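Penicillin-binding protein (Bacillus halodurans, PDB 3TG9) is a putative serine-type penicillin-binding protein of the beta-lactamase family, and probably binds beta-lactams or related peptides through an active-site serine. Local coordinates at residues 53-58 against 152-157; 274-279 against 286-291; 113-118 against 219-224. All coordinates share one frame; numbering follows the deposited sequence.

Overall arrangement
All three contacts lie in one beta-lactamase-type fold. Contact 3 (113-118 with 219-224) crosses contact 1 along the chain, because their segments alternate. Contact 2 (274-279 with 286-291) follows both. Contact 1 sits about 6 Å, centre to centre, from the middle of the chain, at the start of helices 58-70 and 155-168. Contact 2 belongs to the eight-stranded antiparallel sheet. Its centre is about 12 Å from that of contact 1, and the two touch. Contact 3 joins two loops about 13 Å from contact 1, centre to centre, without touching it. The probable active site thus has the sheet against it, with the loops of contact 3 nearby.

Contact 1 (53-58 against 152-157); sequences IASGCK and YNNAGF
Lys58 reaches from the start of helix 58-70 to Tyr152 and Asn154, and its NZ holds both. The bond from Lys58 NZ to Asn154 OD1 is 2.7 Å long. It lies in the carbonyl plane of the amide, with a C=O...N angle of 156°. The second bond, from Lys58 NZ to Tyr152 OH, measures 2.8 Å. Asp227 O is a third partner of the lysine nitrogen. Tyr152 OH also lies 3.1 Å from Ser55 OG, which comes to the ring edge near its plane.

The lysine chain is nearly extended up to CE, where the last torsion (chi4 70°) turns NZ out of line, toward the two oxygens. Before that turn it runs over one face of Phe157. Lys58 CD lies 3.9 Å from the centroid of the Phe157 ring, a CH-pi contact 14° off the normal. The backbone is close too, with Lys58 O 3.3 Å from Phe157 CE2.

Ser55 and Lys58 fit the SxxK motif of penicillin-binding proteins and class C beta-lactamases. Tyr152-Asn153-Asn154 fits the YxN form of the second motif. By this analogy Ser55 is probably the nucleophile.

The next shell fixes the amide and the backbone around it. Asn154 ND2 donates to Glu109 OE1 and Phe107 O, so OD1 is turned to the lysine, while Asp105 accepts from the backbone N of Asn154 and of Ala155. Asn153 has its CB directed away from 53-58. Its OD1 caps the turn into helix 155-168 by accepting from Gly156 N, with Asn153 OD1 and Gly156 N 2.7 Å apart. The ring of His99 meets those of both Tyr152 and Phe157.

Contact 2 (274-279 against 286-291); sequences GVWIKQ and KYHVMG
Trp276 and His288 face each other as an antiparallel hydrogen-bonded pair. Trp276 N donates to His288 O, and His288 N donates to Trp276 O, each at 2.9 Å. The tryptophan CB rises over one face of the His288 ring. It stands 3.6 Å from the ring centroid, 20° off the normal, as a CH-pi contact. CG lies beside the backbone N, with chi1 at -70°. This brings the edge of the indole to His288 O. CD1 then meets Met290 CE at 3.3 Å. Met290 SD lies 4.5 Å from the centroid of the five-membered ring of Trp276, an oblique Met-aromatic contact. NE1 donates to a water in the ring plane at 3.2 Å, and that water is weakly bonded to Met290 O. The indole also meets Tyr271 edge-to-face, and the side chain touches the residues of the probable SxxK site.

The segments belong to the beta hairpin of strands 276-279 and 284-293 in the antiparallel sheet, between strands 269-271 and 296-303. On the face of Trp276 and His288, Lys278 and Lys286 run side by side. Lys286 CE covers the opposite face of the histidine ring from Trp276 CB. The two amines share a water, weakly for Lys278, but each has its own acid, Asp269 for Lys278 and Glu328 for Lys286. On the other face Ile277 CG1 meets the edge of Tyr287 at CD1, 3.9 Å away.

Contact 3 (113-118 against 219-224); sequences DDFEDL and SLPVIG
The backbones of Glu116 and Ser219 come within 4.6 Å, CA to CA, where a turn with helical torsions at 115-118 passes an irregular loop. Phe115 carries most of the apolar contact. A chi1 of -159° swings the Phe115 ring away from its own amide N and toward 219-221, which it meets by its edge. CD2 of Phe115 is 3.2 Å from Ser219 O, which lies near the ring plane. CE2 is next along the same edge. Phe115 CE2 touches Pro221 CD at 3.7 Å and Leu220 CG at 4.1 Å. The side chains of Phe115 and Pro221 cross at about a right angle. Phe107 and Trp119 pack edge-to-face with Phe115, which also touches Asp293 at the end of strand 284-293, and Trp119 NE1 makes a weak hydrogen bond to Ser219 O.

The extended Glu116 side chain brings CG and its carboxylate up to Ser219 OG. Glu116 CD is 3.3 Å from Ser219 OG. Glu116 OE1 comes to 3.4 Å from Ser219 OG, but at a poor angle for a hydrogen bond. The strong partner of the carboxylate is Lys214, in a salt bridge with OE2.

The contact joins two long loops that flank the presumed active site of this penicillin-binding protein. Phe115 lies near the SxxK residues without touching them. In the same loop as Ser219, Val222 packs on Tyr218 of the second subunit.

No hydrogen bond spans the two segments. The hold is mainly packing at the ring edge, where the ring hydrogens probably also attract Ser219 O weakly, while the charge of Glu116 is probably balanced by its salt bridge.

Contact 1 (53-58 against 152-157)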
loop_
_atom_site.group_PDB
_atom_site.type_symbol
_atom_site.label_atom_id
_atom_site.label_comp_id
_atom_site.label_asym_id
_atom_site.label_seq_id
_atom_site.Cartn_x
_atom_site.Cartn_y
_atom_site.Cartn_z
ATOM N N ILE B 53 5.107 13.437 -8.099
ATOM C CA ILE B 53 5.158 14.907 -8.179
ATOM C C ILE B 53 3.813 15.620 -8.000
ATOM O O ILE B 53 3.710 16.840 -8.209
ATOM C CB ILE B 53 5.824 15.372 -9.495
ATOM C CG1 ILE B 53 4.895 15.151 -10.688
ATOM C CG2 ILE B 53 7.154 14.624 -9.729
ATOM C CD1 ILE B 53 5.539 15.536 -12.028
ATOM N N ALA B 54 2.785 14.870 -7.608
ATOM C CA ALA B 54 1.477 15.462 -7.361
ATOM C C ALA B 54 1.040 16.317 -8.550
ATOM O O ALA B 54 1.177 15.886 -9.698
ATOM C CB ALA B 54 1.518 16.276 -6.087
ATOM N N SER B 55 0.542 17.527 -8.275
ATOM C CA SER B 55 0.084 18.462 -9.314
ATOM C C SER B 55 1.151 18.932 -10.317
ATOM O O SER B 55 0.827 19.595 -11.296
ATOM C CB SER B 55 -0.567 19.705 -8.681
ATOM O OG SER B 55 -1.837 19.400 -8.139
ATOM N N GLY B 56 2.414 18.623 -10.075
ATOM C CA GLY B 56 3.447 19.007 -11.019
ATOM C C GLY B 56 3.120 18.579 -12.440
ATOM O O GLY B 56 3.478 19.265 -13.398
ATOM N N CYS B 57 2.435 17.445 -12.582
ATOM C CA CYS B 57 2.229 16.837 -13.897
ATOM C C CYS B 57 0.963 17.310 -14.620
ATOM O O CYS B 57 0.621 16.786 -15.686
ATOM C CB CYS B 57 2.244 15.306 -13.800
ATOM S SG CYS B 57 0.909 14.621 -12.827
ATOM N N LYS B 58 0.259 18.277 -14.037
ATOM C CA LYS B 58 -0.808 18.968 -14.758
ATOM C C LYS B 58 -0.246 19.582 -16.037
ATOM O O LYS B 58 -0.961 19.725 -17.026
ATOM C CB LYS B 58 -1.448 20.062 -13.905
ATOM C CG LYS B 58 -2.450 19.558 -12.885
ATOM C CD LYS B 58 -3.322 20.694 -12.350
ATOM C CE LYS B 58 -4.459 20.132 -11.516
ATOM N NZ LYS B 58 -3.960 19.561 -10.242
ATOM N N TYR B 152 -8.479 27.333 -8.780
ATOM C CA TYR B 152 -7.719 26.094 -8.963
ATOM C C TYR B 152 -8.599 24.861 -8.771
ATOM O O TYR B 152 -9.227 24.689 -7.731
ATOM C CB TYR B 152 -6.509 26.037 -8.027
ATOM C CG TYR B 152 -5.509 24.971 -8.418
ATOM C CD1 TYR B 152 -4.548 25.222 -9.386
ATOM C CD2 TYR B 152 -5.538 23.705 -7.829
ATOM C CE1 TYR B 152 -3.625 24.245 -9.756
ATOM C CE2 TYR B 152 -4.622 22.719 -8.192
ATOM C CZ TYR B 152 -3.666 23.000 -9.157
ATOM O OH TYR B 152 -2.747 22.038 -9.532
ATOM N N ASN B 153 -8.625 24.006 -9.785
ATOM C CA ASN B 153 -9.586 22.922 -9.859
ATOM C C ASN B 153 -8.960 21.624 -10.380
ATOM O O ASN B 153 -8.469 21.569 -11.511
ATOM C CB ASN B 153 -10.745 23.350 -10.761
ATOM C CG ASN B 153 -11.912 22.392 -10.713
ATOM O OD1 ASN B 153 -11.769 21.213 -11.006
ATOM N ND2 ASN B 153 -13.083 22.907 -10.356
ATOM N N ASN B 154 -9.001 20.578 -9.561
ATOM C CA ASN B 154 -8.406 19.298 -9.918
ATOM C C ASN B 154 -9.274 18.476 -10.866
ATOM O O ASN B 154 -8.780 17.904 -11.848
ATOM C CB ASN B 154 -8.087 18.513 -8.653
ATOM C CG ASN B 154 -6.983 19.154 -7.849
ATOM O OD1 ASN B 154 -5.843 19.234 -8.302
ATOM N ND2 ASN B 154 -7.309 19.616 -6.652
ATOM N N ALA B 155 -10.572 18.434 -10.577
ATOM C CA ALA B 155 -11.516 17.729 -11.437
ATOM C C ALA B 155 -11.419 18.265 -12.863
ATOM O O ALA B 155 -11.556 17.521 -13.831
ATOM C CB ALA B 155 -12.940 17.865 -10.896
ATOM N N GLY B 156 -11.161 19.561 -12.987
ATOM C CA GLY B 156 -11.006 20.170 -14.294
ATOM C C GLY B 156 -9.896 19.538 -15.110
ATOM O O GLY B 156 -9.965 19.487 -16.340
ATOM N N PHE B 157 -8.856 19.057 -14.439
ATOM C CA PHE B 157 -7.776 18.395 -15.165
ATOM C C PHE B 157 -8.027 16.909 -15.363
ATOM O O PHE B 157 -7.445 16.295 -16.258
ATOM C CB PHE B 157 -6.402 18.694 -14.551
ATOM C CG PHE B 157 -5.742 19.898 -15.161
ATOM C CD1 PHE B 157 -6.278 21.166 -14.975
ATOM C CD2 PHE B 157 -4.617 19.761 -15.957
ATOM C CE1 PHE B 157 -5.687 22.284 -15.553
ATOM C CE2 PHE B 157 -4.022 20.872 -16.548
ATOM C CZ PHE B 157 -4.558 22.137 -16.340
#

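Contact 2 (274-279 against 286-291)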
loop_
_atom_site.group_PDB
_atom_site.type_symbol
_atom_site.label_atom_id
_atom_site.label_comp_id
_atom_site.label_asym_id
_atom_site.label_seq_id
_atom_site.Cartn_x
_atom_site.Cartn_y
_atom_site.Cartn_z
ATOM N N GLY B 274 -1.847 25.068 -17.865
ATOM C CA GLY B 274 -1.309 24.017 -17.019
ATOM C C GLY B 274 0.055 24.329 -16.439
ATOM O O GLY B 274 0.784 23.420 -16.025
ATOM N N VAL B 275 0.402 25.610 -16.393
ATOM C CA VAL B 275 1.693 26.023 -15.860
ATOM C C VAL B 275 1.515 27.360 -15.121
ATOM O O VAL B 275 0.628 28.140 -15.469
ATOM C CB VAL B 275 2.738 26.126 -17.001
ATOM C CG1 VAL B 275 2.347 27.223 -17.982
ATOM C CG2 VAL B 275 4.143 26.353 -16.450
ATOM N N TRP B 276 2.326 27.605 -14.091
ATOM C CA TRP B 276 2.329 28.894 -13.390
ATOM C C TRP B 276 3.345 29.844 -14.013
ATOM O O TRP B 276 4.391 29.417 -14.509
ATOM C CB TRP B 276 2.672 28.718 -11.909
ATOM C CG TRP B 276 1.609 28.034 -11.097
ATOM C CD1 TRP B 276 1.577 26.724 -10.721
ATOM C CD2 TRP B 276 0.427 28.633 -10.557
ATOM N NE1 TRP B 276 0.450 26.469 -9.973
ATOM C CE2 TRP B 276 -0.272 27.628 -9.861
ATOM C CE3 TRP B 276 -0.100 29.926 -10.589
ATOM C CZ2 TRP B 276 -1.484 27.876 -9.207
ATOM C CZ3 TRP B 276 -1.299 30.171 -9.943
ATOM C CH2 TRP B 276 -1.977 29.151 -9.258
ATOM N N ILE B 277 3.038 31.137 -13.985
ATOM C CA ILE B 277 3.937 32.148 -14.539
ATOM C C ILE B 277 4.236 33.251 -13.531
ATOM O O ILE B 277 3.328 33.810 -12.912
ATOM C CB ILE B 277 3.354 32.777 -15.809
ATOM C CG1 ILE B 277 3.086 31.695 -16.851
ATOM C CG2 ILE B 277 4.294 33.857 -16.369
ATOM C CD1 ILE B 277 2.289 32.175 -18.031
ATOM N N LYS B 278 5.516 33.548 -13.355
ATOM C CA LYS B 278 5.918 34.630 -12.476
ATOM C C LYS B 278 6.318 35.807 -13.341
ATOM O O LYS B 278 7.264 35.720 -14.122
ATOM C CB LYS B 278 7.078 34.205 -11.584
ATOM C CG LYS B 278 7.375 35.180 -10.458
ATOM C CD LYS B 278 6.336 35.059 -9.345
ATOM C CE LYS B 278 6.260 33.620 -8.847
ATOM N NZ LYS B 278 5.629 33.544 -7.506
ATOM N N GLN B 279 5.574 36.900 -13.214
ATOM C CA GLN B 279 5.818 38.092 -14.021
ATOM C C GLN B 279 5.833 39.335 -13.142
ATOM O O GLN B 279 4.825 39.689 -12.523
ATOM C CB GLN B 279 4.741 38.231 -15.092
ATOM C CG GLN B 279 5.001 39.338 -16.091
ATOM C CD GLN B 279 3.803 39.587 -16.980
ATOM O OE1 GLN B 279 3.703 39.038 -18.071
ATOM N NE2 GLN B 279 2.873 40.404 -16.503
ATOM N N LYS B 286 9.936 33.468 -14.358
ATOM C CA LYS B 286 9.943 32.007 -14.412
ATOM C C LYS B 286 8.619 31.375 -14.792
ATOM O O LYS B 286 7.547 31.940 -14.570
ATOM C CB LYS B 286 10.455 31.390 -13.107
ATOM C CG LYS B 286 9.514 31.489 -11.925
ATOM C CD LYS B 286 9.951 30.535 -10.818
ATOM C CE LYS B 286 9.392 30.961 -9.477
ATOM N NZ LYS B 286 9.824 30.075 -8.361
ATOM N N TYR B 287 8.725 30.211 -15.414
ATOM C CA TYR B 287 7.593 29.327 -15.576
ATOM C C TYR B 287 7.812 28.218 -14.560
ATOM O O TYR B 287 8.924 27.708 -14.426
ATOM C CB TYR B 287 7.566 28.760 -16.987
ATOM C CG TYR B 287 7.570 29.821 -18.057
ATOM C CD1 TYR B 287 6.400 30.480 -18.410
ATOM C CD2 TYR B 287 8.745 30.164 -18.717
ATOM C CE1 TYR B 287 6.396 31.440 -19.400
ATOM C CE2 TYR B 287 8.753 31.134 -19.700
ATOM C CZ TYR B 287 7.575 31.771 -20.036
ATOM O OH TYR B 287 7.575 32.739 -21.018
ATOM N N HIS B 288 6.781 27.859 -13.814
ATOM C CA HIS B 288 6.990 26.847 -12.790
ATOM C C HIS B 288 5.776 25.991 -12.501
ATOM O O HIS B 288 4.634 26.394 -12.724
ATOM C CB HIS B 288 7.542 27.482 -11.503
ATOM C CG HIS B 288 6.571 28.360 -10.781
ATOM N ND1 HIS B 288 6.163 29.586 -11.272
ATOM C CD2 HIS B 288 5.952 28.211 -9.588
ATOM C CE1 HIS B 288 5.322 30.143 -10.415
ATOM N NE2 HIS B 288 5.173 29.324 -9.391
ATOM N N VAL B 289 6.039 24.785 -12.019
ATOM C CA VAL B 289 4.983 23.918 -11.522
ATOM C C VAL B 289 5.340 23.484 -10.118
ATOM O O VAL B 289 6.488 23.590 -9.696
ATOM C CB VAL B 289 4.770 22.676 -12.404
ATOM C CG1 VAL B 289 4.197 23.068 -13.751
ATOM C CG2 VAL B 289 6.072 21.893 -12.560
ATOM N N MET B 290 4.343 22.992 -9.396
ATOM C CA MET B 290 4.552 22.496 -8.055
ATOM C C MET B 290 3.482 21.468 -7.778
ATOM O O MET B 290 2.518 21.347 -8.528
ATOM C CB MET B 290 4.406 23.624 -7.058
ATOM C CG MET B 290 2.973 24.061 -6.952
ATOM S SD MET B 290 2.793 25.810 -6.773
ATOM C CE MET B 290 3.653 26.386 -8.226
ATOM N N GLY B 291 3.639 20.739 -6.686
ATOM C CA GLY B 291 2.638 19.771 -6.283
ATOM C C GLY B 291 2.843 19.439 -4.830
ATOM O O GLY B 291 3.984 19.376 -4.365
HETATM O O HOH W 1 -0.173 23.360 -9.280
HETATM O O HOH W 2 8.182 31.632 -6.528
#

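Contact 3 (113-118 against 219-224)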
loop_
_atom_site.group_PDB
_atom_site.type_symbol
_atom_site.label_atom_id
_atom_site.label_comp_id
_atom_site.label_asym_id
_atom_site.label_seq_id
_atom_site.Cartn_x
_atom_site.Cartn_y
_atom_site.Cartn_z
ATOM N N ASP B 113 -7.896 20.602 2.779
ATOM C CA ASP B 113 -6.523 20.120 2.659
ATOM C C ASP B 113 -6.423 18.681 3.153
ATOM O O ASP B 113 -5.324 18.160 3.345
ATOM C CB ASP B 113 -5.558 21.008 3.458
ATOM C CG ASP B 113 -5.798 20.936 4.969
ATOM O OD1 ASP B 113 -6.802 20.328 5.400
ATOM O OD2 ASP B 113 -4.977 21.497 5.731
ATOM N N ASP B 114 -7.580 18.050 3.355
ATOM C CA ASP B 114 -7.663 16.708 3.928
ATOM C C ASP B 114 -7.768 15.636 2.835
ATOM O O ASP B 114 -8.735 14.866 2.788
ATOM C CB ASP B 114 -8.863 16.632 4.878
ATOM C CG ASP B 114 -8.817 15.420 5.801
ATOM O OD1 ASP B 114 -7.888 14.582 5.677
ATOM O OD2 ASP B 114 -9.730 15.313 6.654
ATOM N N PHE B 115 -6.761 15.601 1.962
ATOM C CA PHE B 115 -6.733 14.694 0.813
ATOM C C PHE B 115 -7.047 13.251 1.230
ATOM O O PHE B 115 -7.907 12.588 0.636
ATOM C CB PHE B 115 -5.370 14.782 0.091
ATOM C CG PHE B 115 -5.394 14.294 -1.341
ATOM C CD1 PHE B 115 -6.046 15.020 -2.329
ATOM C CD2 PHE B 115 -4.758 13.116 -1.702
ATOM C CE1 PHE B 115 -6.069 14.578 -3.651
ATOM C CE2 PHE B 115 -4.776 12.672 -3.021
ATOM C CZ PHE B 115 -5.435 13.407 -3.996
ATOM N N GLU B 116 -6.370 12.769 2.266
ATOM C CA GLU B 116 -6.593 11.396 2.690
ATOM C C GLU B 116 -8.065 11.103 2.969
ATOM O O GLU B 116 -8.565 10.034 2.614
ATOM C CB GLU B 116 -5.732 11.022 3.899
ATOM C CG GLU B 116 -5.697 9.506 4.141
ATOM C CD GLU B 116 -4.659 9.081 5.161
ATOM O OE1 GLU B 116 -3.882 9.936 5.628
ATOM O OE2 GLU B 116 -4.620 7.878 5.501
ATOM N N ASP B 117 -8.764 12.050 3.586
ATOM C CA ASP B 117 -10.153 11.824 3.996
ATOM C C ASP B 117 -11.121 11.558 2.834
ATOM O O ASP B 117 -12.261 11.124 3.048
ATOM C CB ASP B 117 -10.664 12.996 4.825
ATOM C CG ASP B 117 -11.979 12.689 5.511
ATOM O OD1 ASP B 117 -12.019 11.723 6.312
ATOM O OD2 ASP B 117 -12.970 13.412 5.250
ATOM N N LEU B 118 -10.665 11.824 1.613
ATOM C CA LEU B 118 -11.461 11.569 0.416
ATOM C C LEU B 118 -11.644 10.075 0.195
ATOM O O LEU B 118 -12.627 9.630 -0.404
ATOM C CB LEU B 118 -10.774 12.164 -0.815
ATOM C CG LEU B 118 -10.884 13.668 -1.071
ATOM C CD1 LEU B 118 -10.368 14.468 0.111
ATOM C CD2 LEU B 118 -10.124 14.016 -2.334
ATOM N N SER B 219 -3.271 6.969 0.833
ATOM C CA SER B 219 -3.591 8.392 0.925
ATOM C C SER B 219 -3.779 9.072 -0.430
ATOM O O SER B 219 -4.274 10.197 -0.493
ATOM C CB SER B 219 -2.492 9.132 1.688
ATOM O OG SER B 219 -2.285 8.561 2.961
ATOM N N LEU B 220 -3.361 8.403 -1.503
ATOM C CA LEU B 220 -3.474 8.952 -2.859
ATOM C C LEU B 220 -4.213 7.962 -3.757
ATOM O O LEU B 220 -4.301 6.786 -3.425
ATOM C CB LEU B 220 -2.085 9.206 -3.453
ATOM C CG LEU B 220 -1.284 10.448 -3.044
ATOM C CD1 LEU B 220 -0.965 10.474 -1.563
ATOM C CD2 LEU B 220 -0.002 10.513 -3.864
ATOM N N PRO B 221 -4.748 8.434 -4.896
ATOM C CA PRO B 221 -5.237 7.464 -5.883
ATOM C C PRO B 221 -4.116 6.475 -6.199
ATOM O O PRO B 221 -2.936 6.851 -6.220
ATOM C CB PRO B 221 -5.557 8.337 -7.098
ATOM C CG PRO B 221 -5.874 9.690 -6.510
ATOM C CD PRO B 221 -4.963 9.831 -5.326
ATOM N N VAL B 222 -4.475 5.223 -6.436
ATOM C CA VAL B 222 -3.487 4.158 -6.507
ATOM C C VAL B 222 -2.482 4.426 -7.620
ATOM O O VAL B 222 -1.344 3.977 -7.556
ATOM C CB VAL B 222 -4.157 2.780 -6.688
ATOM C CG1 VAL B 222 -5.041 2.782 -7.920
ATOM C CG2 VAL B 222 -3.111 1.658 -6.755
ATOM N N ILE B 223 -2.905 5.176 -8.633
ATOM C CA ILE B 223 -2.030 5.501 -9.748
ATOM C C ILE B 223 -2.255 6.958 -10.106
ATOM O O ILE B 223 -3.338 7.492 -9.886
ATOM C CB ILE B 223 -2.282 4.588 -10.977
ATOM C CG1 ILE B 223 -1.248 4.848 -12.078
ATOM C CG2 ILE B 223 -3.684 4.785 -11.518
ATOM C CD1 ILE B 223 -1.373 3.892 -13.258
ATOM N N GLY B 224 -1.218 7.608 -10.625
ATOM C CA GLY B 224 -1.303 9.010 -10.987
ATOM C C GLY B 224 -2.186 9.199 -12.202
ATOM O O GLY B 224 -2.497 8.232 -12.907
#